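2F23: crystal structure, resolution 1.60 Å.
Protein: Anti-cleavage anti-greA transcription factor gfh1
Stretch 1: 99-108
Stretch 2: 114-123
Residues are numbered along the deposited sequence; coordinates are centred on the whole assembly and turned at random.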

# COMPACT_ATOMS: atom_id res chain seq x y z
N ARG A 99 -7.07 -6.30 -4.74
CA ARG A 99 -6.29 -6.70 -5.89
C ARG A 99 -6.71 -5.91 -7.12
O ARG A 99 -7.90 -5.70 -7.36
CB ARG A 99 -6.45 -8.21 -6.13
CG ARG A 99 -5.94 -9.04 -4.97
CD ARG A 99 -6.15 -10.52 -5.18
NE ARG A 99 -5.68 -11.30 -4.04
CZ ARG A 99 -5.77 -12.62 -3.94
NH1 ARG A 99 -6.33 -13.32 -4.92
NH2 ARG A 99 -5.31 -13.24 -2.86
N LEU A 100 -5.72 -5.47 -7.89
CA LEU A 100 -5.95 -4.68 -9.09
C LEU A 100 -4.91 -5.06 -10.13
O LEU A 100 -3.77 -5.36 -9.79
CB LEU A 100 -5.78 -3.19 -8.75
CG LEU A 100 -5.67 -2.21 -9.92
CD1 LEU A 100 -7.01 -2.11 -10.63
CD2 LEU A 100 -5.23 -0.85 -9.41
N SER A 101 -5.30 -5.08 -11.40
CA SER A 101 -4.34 -5.39 -12.45
C SER A 101 -4.34 -4.25 -13.45
O SER A 101 -5.35 -3.57 -13.65
CB SER A 101 -4.68 -6.72 -13.14
OG SER A 101 -5.93 -6.65 -13.79
N VAL A 102 -3.19 -4.03 -14.07
CA VAL A 102 -3.05 -2.97 -15.05
C VAL A 102 -2.10 -3.41 -16.15
O VAL A 102 -1.35 -4.37 -15.98
CB VAL A 102 -2.44 -1.69 -14.42
CG1 VAL A 102 -3.31 -1.21 -13.28
CG2 VAL A 102 -1.03 -1.97 -13.93
N GLN A 103 -2.17 -2.73 -17.28
CA GLN A 103 -1.25 -3.03 -18.37
C GLN A 103 -0.66 -1.70 -18.79
O GLN A 103 -1.39 -0.74 -19.06
CB GLN A 103 -1.95 -3.68 -19.57
CG GLN A 103 -0.99 -3.91 -20.72
CD GLN A 103 -1.60 -4.63 -21.90
OE1 GLN A 103 -2.70 -4.29 -22.36
NE2 GLN A 103 -0.88 -5.63 -22.42
N VAL A 104 0.67 -1.64 -18.83
CA VAL A 104 1.34 -0.42 -19.24
C VAL A 104 1.28 -0.37 -20.76
O VAL A 104 1.68 -1.31 -21.44
CB VAL A 104 2.82 -0.41 -18.77
CG1 VAL A 104 3.52 0.82 -19.30
CG2 VAL A 104 2.89 -0.43 -17.24
N VAL A 105 0.76 0.73 -21.30
CA VAL A 105 0.63 0.88 -22.74
C VAL A 105 1.07 2.26 -23.20
O VAL A 105 1.36 3.13 -22.38
CB VAL A 105 -0.83 0.65 -23.20
CG1 VAL A 105 -1.27 -0.77 -22.84
CG2 VAL A 105 -1.75 1.66 -22.52
N SER A 106 1.12 2.47 -24.51
CA SER A 106 1.49 3.78 -25.02
C SER A 106 0.36 4.75 -24.71
O SER A 106 -0.79 4.34 -24.56
CB SER A 106 1.75 3.72 -26.53
OG SER A 106 2.93 2.99 -26.80
N PRO A 107 0.67 6.05 -24.61
CA PRO A 107 -0.33 7.07 -24.31
C PRO A 107 -1.62 6.96 -25.12
O PRO A 107 -2.71 7.09 -24.57
CB PRO A 107 0.42 8.37 -24.58
CG PRO A 107 1.80 8.03 -24.12
CD PRO A 107 2.01 6.65 -24.72
N ALA A 108 -1.49 6.71 -26.42
CA ALA A 108 -2.64 6.60 -27.31
C ALA A 108 -3.55 5.40 -27.03
O ALA A 108 -4.68 5.36 -27.51
CB ALA A 108 -2.16 6.56 -28.75
N ASP A 114 -10.90 -0.07 -18.55
CA ASP A 114 -10.69 -1.48 -18.86
C ASP A 114 -10.11 -2.24 -17.68
O ASP A 114 -9.65 -1.64 -16.71
CB ASP A 114 -9.72 -1.65 -20.04
CG ASP A 114 -10.28 -1.12 -21.35
OD1 ASP A 114 -11.51 -1.15 -21.53
OD2 ASP A 114 -9.47 -0.70 -22.20
N THR A 115 -10.16 -3.56 -17.77
CA THR A 115 -9.60 -4.44 -16.75
C THR A 115 -8.86 -5.54 -17.50
O THR A 115 -9.47 -6.33 -18.21
CB THR A 115 -10.69 -5.10 -15.87
OG1 THR A 115 -11.42 -4.10 -15.17
CG2 THR A 115 -10.04 -6.04 -14.85
N PRO A 116 -7.53 -5.57 -17.38
CA PRO A 116 -6.72 -4.64 -16.58
C PRO A 116 -6.79 -3.21 -17.09
O PRO A 116 -7.03 -2.97 -18.27
CB PRO A 116 -5.31 -5.23 -16.68
CG PRO A 116 -5.32 -5.90 -18.02
CD PRO A 116 -6.67 -6.58 -18.03
N MET A 117 -6.59 -2.25 -16.19
CA MET A 117 -6.61 -0.84 -16.57
C MET A 117 -5.44 -0.59 -17.51
O MET A 117 -4.31 -0.94 -17.18
CB MET A 117 -6.45 0.08 -15.35
CG MET A 117 -7.62 0.13 -14.37
SD MET A 117 -7.69 1.73 -13.47
CE MET A 117 -6.00 2.14 -13.35
N LYS A 118 -5.70 -0.01 -18.68
CA LYS A 118 -4.63 0.30 -19.61
C LYS A 118 -4.11 1.67 -19.22
O LYS A 118 -4.77 2.69 -19.43
CB LYS A 118 -5.14 0.31 -21.05
CG LYS A 118 -5.51 -1.07 -21.58
CD LYS A 118 -5.74 -1.05 -23.08
CE LYS A 118 -6.10 -2.43 -23.60
NZ LYS A 118 -7.41 -2.89 -23.06
N ILE A 119 -2.92 1.68 -18.63
CA ILE A 119 -2.29 2.90 -18.13
C ILE A 119 -1.16 3.37 -19.04
O ILE A 119 -0.29 2.59 -19.41
CB ILE A 119 -1.74 2.65 -16.72
CG1 ILE A 119 -2.86 2.13 -15.82
CG2 ILE A 119 -1.13 3.92 -16.15
CD1 ILE A 119 -2.38 1.70 -14.47
N SER A 120 -1.19 4.65 -19.38
CA SER A 120 -0.16 5.24 -20.24
C SER A 120 1.19 5.21 -19.53
O SER A 120 1.28 5.55 -18.35
CB SER A 120 -0.53 6.68 -20.58
OG SER A 120 0.57 7.37 -21.15
N ASP A 121 2.24 4.82 -20.25
CA ASP A 121 3.56 4.78 -19.65
C ASP A 121 4.09 6.18 -19.35
O ASP A 121 5.09 6.32 -18.65
CB ASP A 121 4.55 4.00 -20.55
CG ASP A 121 4.75 4.63 -21.92
OD1 ASP A 121 5.55 4.07 -22.69
OD2 ASP A 121 4.12 5.66 -22.23
N ALA A 122 3.40 7.20 -19.85
CA ALA A 122 3.81 8.59 -19.62
C ALA A 122 3.06 9.23 -18.44
O ALA A 122 3.39 10.34 -18.02
CB ALA A 122 3.59 9.41 -20.88
N SER A 123 2.05 8.53 -17.93
CA SER A 123 1.27 9.04 -16.81
C SER A 123 2.04 8.84 -15.51
O SER A 123 2.99 8.06 -15.45
CB SER A 123 -0.07 8.30 -16.72
OG SER A 123 0.13 6.96 -16.28
O HOH W 1 5.13 4.62 -25.45

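In parallel strands the hydrogen bonds do not join the residues that face each other; on both strands every second residue turns its amide and carbonyl to the partner, and its N and O bond to two different residues there, two apart in sequence. Gfh1 gives a compact example. Strand 99-105 lies beside strand 117-120 in parallel register, Val-102 with Met-117 through Val-105 with Ser-120, and five backbone hydrogen bonds form a ladder. Met-117 N donates to Ser-101 O (3.1 Å), and Met-117 O accepts from Gln-103 N (2.8 Å). Gln-103 O then receives Ile-119 N (2.9 Å), Ile-119 O receives Val-105 N (2.9 Å), and Val-105 O receives Asp-121 N (2.9 Å), carrying the pattern just past the second strand. Between these rungs lie CA-H...O contacts, such as Val-104 CA to Ile-119 O and Lys-118 CA to Gln-103 O, both 3.4 Å.

The pleat sorts the side chains. Val-102, Val-104, Met-117 and Ile-119 share one face, and all four are buried, as suits hydrocarbon and thioether groups. Ile-119, with chi1 m and chi2 t, extends its CD1 to 3.3 Å from Val-102 CG1, a tight apolar contact; the same CG1 lies 4.0 Å from Met-117 CB. Branched at CB, valine and isoleucine fill space close to the backbone and favour extended conformations.

On the other face, Gln-103, Val-105, Lys-118 and Ser-120 are more mixed. Val-105 is buried, its CG2 3.9 Å from Lys-118 CB, so the lysine contributes its aliphatic base here. The end of that side chain leads away from the first strand, and Lys-118 NZ forms a salt bridge with Asp-114 OD2 (3.1 Å) within its own stretch. A long, flexible residue can thus serve both a packed strand and a charged partner.

At the entry to the second strand, Pro-116, preceded by a cis peptide bond, points toward the first stretch and sets its CB 3.3 Å from Ser-101 OG. Lacking an amide hydrogen, it packs without leaving a donor unsatisfied.

At the far end, a type I turn from Ser-120 to Ser-123 closes the pairing. Ser-120 OG accepts from Ala-122 N (3.1 Å), while Pro-107 CG packs 3.3 Å from the same OG and 4.0 Å from Ala-122 CB. Asp-121 CB touches Val-104 CG1 at 3.6 Å, and a water links the stretches by donating to Asp-121 OD1 (2.8 Å) and hydrogen-bonding with Ser-106 OG (3.1 Å). Together the stretches bury 667 Å².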